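Local coordinates for enoyl-CoA hydratase/isomerase family protein (PDB 3L3S) that belongs to the crotonase superfamily and probably acts as a hydro-lyase or isomerase on acyl-CoA thioesters in fatty acid metabolism, at residues E15-L20 against A204-N209; R61-G66 against Q121-C126; L110-A115 against A192-H197. All blocks are in the same frame, centred on the assembly; numbering follows the deposited sequence.

In the fold
The three contacts fasten parts of one crotonase-type domain together. Contacts 1 and 3 use the two ends of helix 194-207, which packs on the six-stranded mixed sheet; their centres are about 18 Å apart. Contact 2 lies deeper, about 12 Å from contact 3 and about 21 Å from contact 1, centre to centre. Contacts 2 and 3 touch directly. Phe63 N lies 2.8 Å from Ile114 O, a probable hydrogen bond between neighbouring strands of the small parallel sheet. As in other crotonases, the chain just after strand 62-64 and the start of helix 118-124 probably border the oxyanion hole, so contact 2 probably lies close to the active site.

Contact 1 of 3, residues E15-L20 against A204-N209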
loop_
_atom_site.group_PDB
_atom_site.type_symbol
_atom_site.label_atom_id
_atom_site.label_comp_id
_atom_site.label_asym_id
_atom_site.label_seq_id
_atom_site.Cartn_x
_atom_site.Cartn_y
_atom_site.Cartn_z
ATOM N N GLU B 15 22.093 12.461 -24.428
ATOM C CA GLU B 15 21.646 13.574 -23.572
ATOM C C GLU B 15 21.360 13.161 -22.112
ATOM O O GLU B 15 20.274 13.413 -21.580
ATOM C CB GLU B 15 20.419 14.292 -24.183
ATOM C CG GLU B 15 20.627 14.945 -25.556
ATOM C CD GLU B 15 19.400 15.734 -26.029
ATOM O OE1 GLU B 15 18.257 15.237 -25.882
ATOM O OE2 GLU B 15 19.581 16.857 -26.550
ATOM N N GLY B 16 22.325 12.465 -21.509
ATOM C CA GLY B 16 22.190 12.004 -20.132
ATOM C C GLY B 16 21.405 10.715 -19.909
ATOM O O GLY B 16 21.455 10.133 -18.824
ATOM N N VAL B 17 20.682 10.274 -20.935
ATOM C CA VAL B 17 19.878 9.061 -20.874
ATOM C C VAL B 17 20.673 7.849 -21.354
ATOM O O VAL B 17 21.146 7.831 -22.490
ATOM C CB VAL B 17 18.595 9.204 -21.741
ATOM C CG1 VAL B 17 17.645 8.044 -21.504
ATOM C CG2 VAL B 17 17.907 10.524 -21.462
ATOM N N LEU B 18 20.830 6.858 -20.474
ATOM C CA LEU B 18 21.531 5.606 -20.794
ATOM C C LEU B 18 20.519 4.465 -20.963
ATOM O O LEU B 18 19.889 4.012 -19.999
ATOM C CB LEU B 18 22.580 5.252 -19.719
ATOM C CG LEU B 18 23.320 3.899 -19.769
ATOM C CD1 LEU B 18 24.081 3.666 -21.077
ATOM C CD2 LEU B 18 24.271 3.819 -18.608
ATOM N N THR B 19 20.383 4.008 -22.202
ATOM C CA THR B 19 19.466 2.935 -22.534
ATOM C C THR B 19 20.201 1.611 -22.583
ATOM O O THR B 19 21.203 1.463 -23.285
ATOM C CB THR B 19 18.706 3.223 -23.855
ATOM O OG1 THR B 19 17.938 4.420 -23.693
ATOM C CG2 THR B 19 17.751 2.089 -24.217
ATOM N N LEU B 20 19.718 0.694 -21.748
ATOM C CA LEU B 20 20.228 -0.658 -21.622
ATOM C C LEU B 20 19.270 -1.547 -22.402
ATOM O O LEU B 20 18.124 -1.776 -21.990
ATOM C CB LEU B 20 20.301 -1.068 -20.145
ATOM C CG LEU B 20 21.197 -0.229 -19.215
ATOM C CD1 LEU B 20 21.185 -0.776 -17.777
ATOM C CD2 LEU B 20 22.614 -0.192 -19.745
ATOM N N ALA B 204 13.723 14.694 -19.968
ATOM C CA ALA B 204 13.318 15.817 -19.115
ATOM C C ALA B 204 13.878 15.611 -17.702
ATOM O O ALA B 204 14.318 16.570 -17.073
ATOM C CB ALA B 204 11.797 15.950 -19.071
ATOM N N LEU B 205 13.905 14.351 -17.252
ATOM C CA LEU B 205 14.453 13.976 -15.950
ATOM C C LEU B 205 15.955 14.235 -15.913
ATOM O O LEU B 205 16.481 14.720 -14.905
ATOM C CB LEU B 205 14.186 12.505 -15.637
ATOM C CG LEU B 205 13.091 12.150 -14.635
ATOM C CD1 LEU B 205 12.987 10.644 -14.546
ATOM C CD2 LEU B 205 13.403 12.753 -13.270
ATOM N N ALA B 206 16.612 13.980 -17.047
ATOM C CA ALA B 206 18.048 14.193 -17.222
ATOM C C ALA B 206 18.421 15.679 -17.313
ATOM O O ALA B 206 19.537 16.061 -16.978
ATOM C CB ALA B 206 18.528 13.466 -18.476
ATOM N N ALA B 207 17.460 16.496 -17.744
ATOM C CA ALA B 207 17.623 17.941 -17.925
ATOM C C ALA B 207 17.463 18.824 -16.671
ATOM O O ALA B 207 17.831 20.004 -16.700
ATOM C CB ALA B 207 16.680 18.425 -19.031
ATOM N N ARG B 208 16.932 18.261 -15.580
ATOM C CA ARG B 208 16.745 19.028 -14.335
ATOM C C ARG B 208 18.008 19.066 -13.489
ATOM O O ARG B 208 18.981 18.365 -13.780
ATOM C CB ARG B 208 15.594 18.479 -13.464
ATOM C CG ARG B 208 14.765 17.406 -14.095
ATOM C CD ARG B 208 13.281 17.651 -14.040
ATOM N NE ARG B 208 12.889 18.947 -14.573
ATOM C CZ ARG B 208 11.710 19.211 -15.131
ATOM N NH1 ARG B 208 10.779 18.267 -15.243
ATOM N NH2 ARG B 208 11.466 20.431 -15.588
ATOM N N ASN B 209 17.970 19.893 -12.440
ATOM C CA ASN B 209 19.066 20.049 -11.479
ATOM C C ASN B 209 19.254 18.695 -10.782
ATOM O O ASN B 209 18.406 18.242 -10.011
ATOM C CB ASN B 209 18.709 21.171 -10.501
ATOM C CG ASN B 209 19.834 21.523 -9.556
ATOM O OD1 ASN B 209 20.996 21.230 -9.804
ATOM N ND2 ASN B 209 19.480 22.133 -8.445
#
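This contact joins the tip of the N-terminal beta hairpin of the crotonase fold to the C-terminal end of helix 194-207. Gly16 and Ala206 make the closest backbone approach, 5.5 Å between their CA atoms. Glu15 and Gly16 form the two-residue turn between antiparallel strands 9-14 and 17-22. Both have positive phi, 50° and 82°, consistent with a type I' turn.

Ala206 carries the helix side of the contact. Its methyl points at the hairpin and meets mostly backbone. Ala206 CB lies 3.6 Å from the carbonyl oxygen Glu15 O. The same CB lies 4.2 Å from the carbonyl carbon Gly16 C. Gly16 has no side chain, and the methyl comes up against its main chain. At the start of the strand, Val17 CG2 touches Ala206 CB at 4.2 Å. Val17 CG1 is anti to the backbone N, chi1 -171°, and CG2 is the branch left on the helix side. The buried surface is small, 86 Å² for both sides together.

His52 connects the two elements from outside. Its ND1 is hydrogen-bonded to Ala206 O, while its backbone bonds to Gly16. Close by, Leu205 packs on Leu169 of the second subunit, and Asn209 ND2 bonds to Gly145 O of that same subunit.

No hydrogen bond runs directly between 15-20 and 204-209. The direct contact is therefore van der Waals packing of one methyl on a turn, and His52 provides a polar link between hairpin and helix.

Contact 2 of 3, residues R61-G66 against Q121-C126; sequences RIFCAG and QLMAAC
This is a buried apolar contact between the corner at Phe63 in strand 62-64 and helix 118-124, near the centre of the domain. Phe63 reaches across to Leu122 and Met123, which is a selenomethionine. CE2 of the ring makes the closest approach to both. Phe63 CE2 lies 3.9 Å from Met123 CB and 4.1 Å from Leu122 CD2. Both partners meet the ring obliquely. CG of Phe63 is anti to the backbone N, chi1 173°, which carries the ring off the strand toward the helix. The Leu122 side chain crosses that of Phe63 at about a right angle. Met123 approaches mainly through CB; bends at chi2 and chi3 then carry its selenium off from the ring.

Beyond the corner, Gly66 N makes a weak hydrogen bond to Cys64 SG, 3.5 Å long. As in other crotonases, this part of the chain probably borders the oxyanion hole.

Arg162 of the second subunit bonds to the carbonyl oxygens Met123 O and Cys126 O. Phe63 and Met123 both touch Val111 of strand 107-111, while Leu122 also packs on Met97 and Leu100 of helix 84-101.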
loop_
_atom_site.group_PDB
_atom_site.type_symbol
_atom_site.label_atom_id
_atom_site.label_comp_id
_atom_site.label_asym_id
_atom_site.label_seq_id
_atom_site.Cartn_x
_atom_site.Cartn_y
_atom_site.Cartn_z
ATOM N N ARG B 61 8.220 -9.189 -28.296
ATOM C CA ARG B 61 7.229 -10.120 -27.746
ATOM C C ARG B 61 7.421 -10.433 -26.247
ATOM O O ARG B 61 6.447 -10.623 -25.514
ATOM C CB ARG B 61 7.270 -11.417 -28.581
ATOM C CG ARG B 61 6.552 -12.623 -27.984
ATOM C CD ARG B 61 6.677 -13.865 -28.830
ATOM N NE ARG B 61 8.009 -14.071 -29.414
ATOM C CZ ARG B 61 8.673 -15.222 -29.389
ATOM N NH1 ARG B 61 8.151 -16.290 -28.794
ATOM N NH2 ARG B 61 9.818 -15.330 -30.038
ATOM N N ILE B 62 8.681 -10.561 -25.832
ATOM C CA ILE B 62 9.015 -10.855 -24.444
ATOM C C ILE B 62 9.919 -9.757 -23.884
ATOM O O ILE B 62 10.925 -9.403 -24.511
ATOM C CB ILE B 62 9.737 -12.249 -24.291
ATOM C CG1 ILE B 62 8.892 -13.383 -24.900
ATOM C CG2 ILE B 62 9.963 -12.568 -22.804
ATOM C CD1 ILE B 62 9.516 -14.769 -24.874
ATOM N N PHE B 63 9.545 -9.193 -22.730
ATOM C CA PHE B 63 10.380 -8.179 -22.085
ATOM C C PHE B 63 11.600 -8.906 -21.525
ATOM O O PHE B 63 12.731 -8.517 -21.795
ATOM C CB PHE B 63 9.633 -7.443 -20.962
ATOM C CG PHE B 63 10.505 -6.497 -20.156
ATOM C CD1 PHE B 63 11.033 -5.327 -20.741
ATOM C CD2 PHE B 63 10.818 -6.784 -18.814
ATOM C CE1 PHE B 63 11.868 -4.449 -19.997
ATOM C CE2 PHE B 63 11.648 -5.925 -18.059
ATOM C CZ PHE B 63 12.177 -4.751 -18.652
ATOM N N CYS B 64 11.331 -9.956 -20.749
ATOM C CA CYS B 64 12.339 -10.793 -20.117
ATOM C C CYS B 64 11.631 -11.995 -19.493
ATOM O O CYS B 64 10.671 -11.844 -18.729
ATOM C CB CYS B 64 13.117 -10.006 -19.055
ATOM S SG CYS B 64 14.359 -10.943 -18.188
ATOM N N ALA B 65 12.105 -13.189 -19.845
ATOM C CA ALA B 65 11.534 -14.441 -19.359
ATOM C C ALA B 65 12.031 -14.827 -17.969
ATOM O O ALA B 65 11.416 -15.648 -17.280
ATOM C CB ALA B 65 11.801 -15.572 -20.363
ATOM N N GLY B 66 13.086 -14.150 -17.530
ATOM C CA GLY B 66 13.672 -14.435 -16.237
ATOM C C GLY B 66 14.939 -15.218 -16.471
ATOM O O GLY B 66 15.538 -15.100 -17.538
ATOM N N GLN B 121 10.530 -9.067 -11.981
ATOM C CA GLN B 121 11.317 -8.521 -10.869
ATOM C C GLN B 121 12.177 -7.334 -11.328
ATOM O O GLN B 121 12.213 -6.308 -10.651
ATOM C CB GLN B 121 12.211 -9.622 -10.283
ATOM C CG GLN B 121 13.198 -9.197 -9.204
ATOM C CD GLN B 121 13.956 -10.357 -8.588
ATOM O OE1 GLN B 121 14.031 -11.459 -9.148
ATOM N NE2 GLN B 121 14.518 -10.117 -7.416
ATOM N N LEU B 122 12.830 -7.486 -12.486
ATOM C CA LEU B 122 13.697 -6.465 -13.094
ATOM C C LEU B 122 12.911 -5.193 -13.334
ATOM O O LEU B 122 13.381 -4.085 -13.046
ATOM C CB LEU B 122 14.253 -6.966 -14.437
ATOM C CG LEU B 122 15.263 -6.092 -15.206
ATOM C CD1 LEU B 122 16.609 -6.075 -14.488
ATOM C CD2 LEU B 122 15.428 -6.615 -16.635
HETATM N N MSE B 123 11.695 -5.391 -13.835
HETATM C CA MSE B 123 10.761 -4.321 -14.130
HETATM C C MSE B 123 10.278 -3.708 -12.803
HETATM O O MSE B 123 10.301 -2.493 -12.637
HETATM C CB MSE B 123 9.579 -4.887 -14.917
HETATM C CG MSE B 123 8.723 -3.847 -15.574
HETATM SE SE MSE B 123 6.838 -4.323 -15.561
HETATM C CE MSE B 123 6.656 -4.188 -13.633
ATOM N N ALA B 124 9.909 -4.569 -11.855
ATOM C CA ALA B 124 9.439 -4.148 -10.539
ATOM C C ALA B 124 10.503 -3.410 -9.729
ATOM O O ALA B 124 10.163 -2.547 -8.932
ATOM C CB ALA B 124 8.904 -5.325 -9.763
ATOM N N ALA B 125 11.780 -3.714 -9.990
ATOM C CA ALA B 125 12.916 -3.076 -9.308
ATOM C C ALA B 125 13.206 -1.675 -9.851
ATOM O O ALA B 125 13.898 -0.887 -9.209
ATOM C CB ALA B 125 14.162 -3.953 -9.396
ATOM N N CYS B 126 12.673 -1.366 -11.031
ATOM C CA CYS B 126 12.847 -0.037 -11.620
ATOM C C CYS B 126 11.903 0.953 -10.923
ATOM O O CYS B 126 10.872 0.543 -10.389
ATOM C CB CYS B 126 12.576 -0.052 -13.127
ATOM S SG CYS B 126 13.791 -0.975 -14.124
#

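Contact 3 of 3, residues L110-A115 against A192-H197; sequences LVEGIA and AALATH
Leu194, near the beginning of helix 194-207, packs on Leu110, Val111 and Glu112, where strand 107-111 leaves the large sheet of the crotonase fold. The chain then turns into strand 114-116 of the small parallel sheet.

The apolar part is a leucine pair. Leu110 CD2 lies 3.8 Å from Leu194 CD2 and 4.0 Å from Leu194 CG. The two side chains run antiparallel alongside each other. In each, CG is anti to the backbone N, with chi1 -165° for Leu194. This stretches the Leu194 branch out from the helix to the strand. Ser132 and Leu189, both in loops, also touch Leu194.

The second kind is methyl against backbone. Val111 points its own side chain away from the helix, but its carbonyl is reached: Leu194 CD2 sits 3.6 Å from Val111 O. No hydrogen bond is made here between the two segments.

The third kind uses the aliphatic part of a charged residue. Glu112 CG lies 4.0 Å from Leu194 CD2. A chi1 of -65° sets CG anti to the carbonyl carbon, and the extended chain then takes the carboxylate on to Gly60. There OE1 accepts a hydrogen bond from Gly60 N, with a weak one to His57 NE2. One residue thus gives its CG to the helix contact and its carboxylate to Gly60 and, weakly, to His57.

Within the helix segment, His197 N donates a backbone hydrogen bond to Ala193 O at 3.0 Å.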
loop_
_atom_site.group_PDB
_atom_site.type_symbol
_atom_site.label_atom_id
_atom_site.label_comp_id
_atom_site.label_asym_id
_atom_site.label_seq_id
_atom_site.Cartn_x
_atom_site.Cartn_y
_atom_site.Cartn_z
ATOM N N LEU B 110 10.911 -0.121 -20.006
ATOM C CA LEU B 110 10.061 -0.021 -21.205
ATOM C C LEU B 110 9.640 -1.460 -21.557
ATOM O O LEU B 110 10.462 -2.269 -22.009
ATOM C CB LEU B 110 10.852 0.627 -22.351
ATOM C CG LEU B 110 10.225 1.252 -23.607
ATOM C CD1 LEU B 110 11.307 2.059 -24.306
ATOM C CD2 LEU B 110 9.642 0.239 -24.573
ATOM N N VAL B 111 8.361 -1.757 -21.332
ATOM C CA VAL B 111 7.778 -3.088 -21.558
ATOM C C VAL B 111 6.786 -3.145 -22.730
ATOM O O VAL B 111 5.750 -2.479 -22.700
ATOM C CB VAL B 111 7.100 -3.592 -20.242
ATOM C CG1 VAL B 111 6.456 -4.953 -20.405
ATOM C CG2 VAL B 111 8.129 -3.660 -19.135
ATOM N N GLU B 112 7.099 -3.987 -23.725
ATOM C CA GLU B 112 6.272 -4.183 -24.932
ATOM C C GLU B 112 5.599 -5.561 -24.969
ATOM O O GLU B 112 4.660 -5.775 -25.749
ATOM C CB GLU B 112 7.120 -4.042 -26.207
ATOM C CG GLU B 112 7.708 -2.664 -26.461
ATOM C CD GLU B 112 8.809 -2.660 -27.506
ATOM O OE1 GLU B 112 9.613 -3.612 -27.549
ATOM O OE2 GLU B 112 8.891 -1.680 -28.277
ATOM N N GLY B 113 6.115 -6.495 -24.166
ATOM C CA GLY B 113 5.572 -7.843 -24.127
ATOM C C GLY B 113 5.445 -8.466 -22.752
ATOM O O GLY B 113 5.149 -7.777 -21.770
ATOM N N ILE B 114 5.665 -9.777 -22.675
ATOM C CA ILE B 114 5.545 -10.486 -21.407
ATOM C C ILE B 114 6.760 -10.384 -20.473
ATOM O O ILE B 114 7.916 -10.543 -20.885
ATOM C CB ILE B 114 5.041 -11.968 -21.598
ATOM C CG1 ILE B 114 4.800 -12.657 -20.237
ATOM C CG2 ILE B 114 5.979 -12.753 -22.494
ATOM C CD1 ILE B 114 4.172 -14.055 -20.304
ATOM N N ALA B 115 6.462 -10.028 -19.228
ATOM C CA ALA B 115 7.463 -9.902 -18.168
ATOM C C ALA B 115 7.137 -11.017 -17.176
ATOM O O ALA B 115 6.145 -10.954 -16.439
ATOM C CB ALA B 115 7.371 -8.529 -17.515
ATOM N N ALA B 192 3.073 2.714 -30.585
ATOM C CA ALA B 192 3.775 3.605 -31.511
ATOM C C ALA B 192 4.288 4.831 -30.748
ATOM O O ALA B 192 5.283 5.442 -31.134
ATOM C CB ALA B 192 2.848 4.034 -32.650
ATOM N N ALA B 193 3.635 5.135 -29.629
ATOM C CA ALA B 193 3.981 6.283 -28.790
ATOM C C ALA B 193 4.846 5.949 -27.577
ATOM O O ALA B 193 5.419 6.851 -26.974
ATOM C CB ALA B 193 2.717 6.998 -28.339
ATOM N N LEU B 194 4.963 4.656 -27.259
ATOM C CA LEU B 194 5.734 4.164 -26.107
ATOM C C LEU B 194 7.209 4.575 -26.069
ATOM O O LEU B 194 7.683 5.060 -25.042
ATOM C CB LEU B 194 5.601 2.636 -25.970
ATOM C CG LEU B 194 6.022 1.962 -24.653
ATOM C CD1 LEU B 194 5.214 2.502 -23.470
ATOM C CD2 LEU B 194 5.840 0.463 -24.751
ATOM N N ALA B 195 7.896 4.444 -27.202
ATOM C CA ALA B 195 9.312 4.797 -27.317
ATOM C C ALA B 195 9.575 6.289 -27.078
ATOM O O ALA B 195 10.502 6.636 -26.341
ATOM C CB ALA B 195 9.861 4.370 -28.671
ATOM N N THR B 196 8.733 7.151 -27.655
ATOM C CA THR B 196 8.868 8.609 -27.495
ATOM C C THR B 196 8.535 9.058 -26.081
ATOM O O THR B 196 9.255 9.871 -25.516
ATOM C CB THR B 196 7.968 9.416 -28.464
ATOM O OG1 THR B 196 6.617 8.942 -28.380
ATOM C CG2 THR B 196 8.473 9.312 -29.892
ATOM N N HIS B 197 7.470 8.487 -25.511
ATOM C CA HIS B 197 7.015 8.804 -24.156
ATOM C C HIS B 197 8.124 8.622 -23.120
ATOM O O HIS B 197 8.362 9.516 -22.312
ATOM C CB HIS B 197 5.809 7.943 -23.776
ATOM C CG HIS B 197 5.204 8.300 -22.451
ATOM N ND1 HIS B 197 4.226 9.259 -22.321
ATOM C CD2 HIS B 197 5.435 7.823 -21.204
ATOM C CE1 HIS B 197 3.881 9.361 -21.049
ATOM N NE2 HIS B 197 4.599 8.500 -20.351
#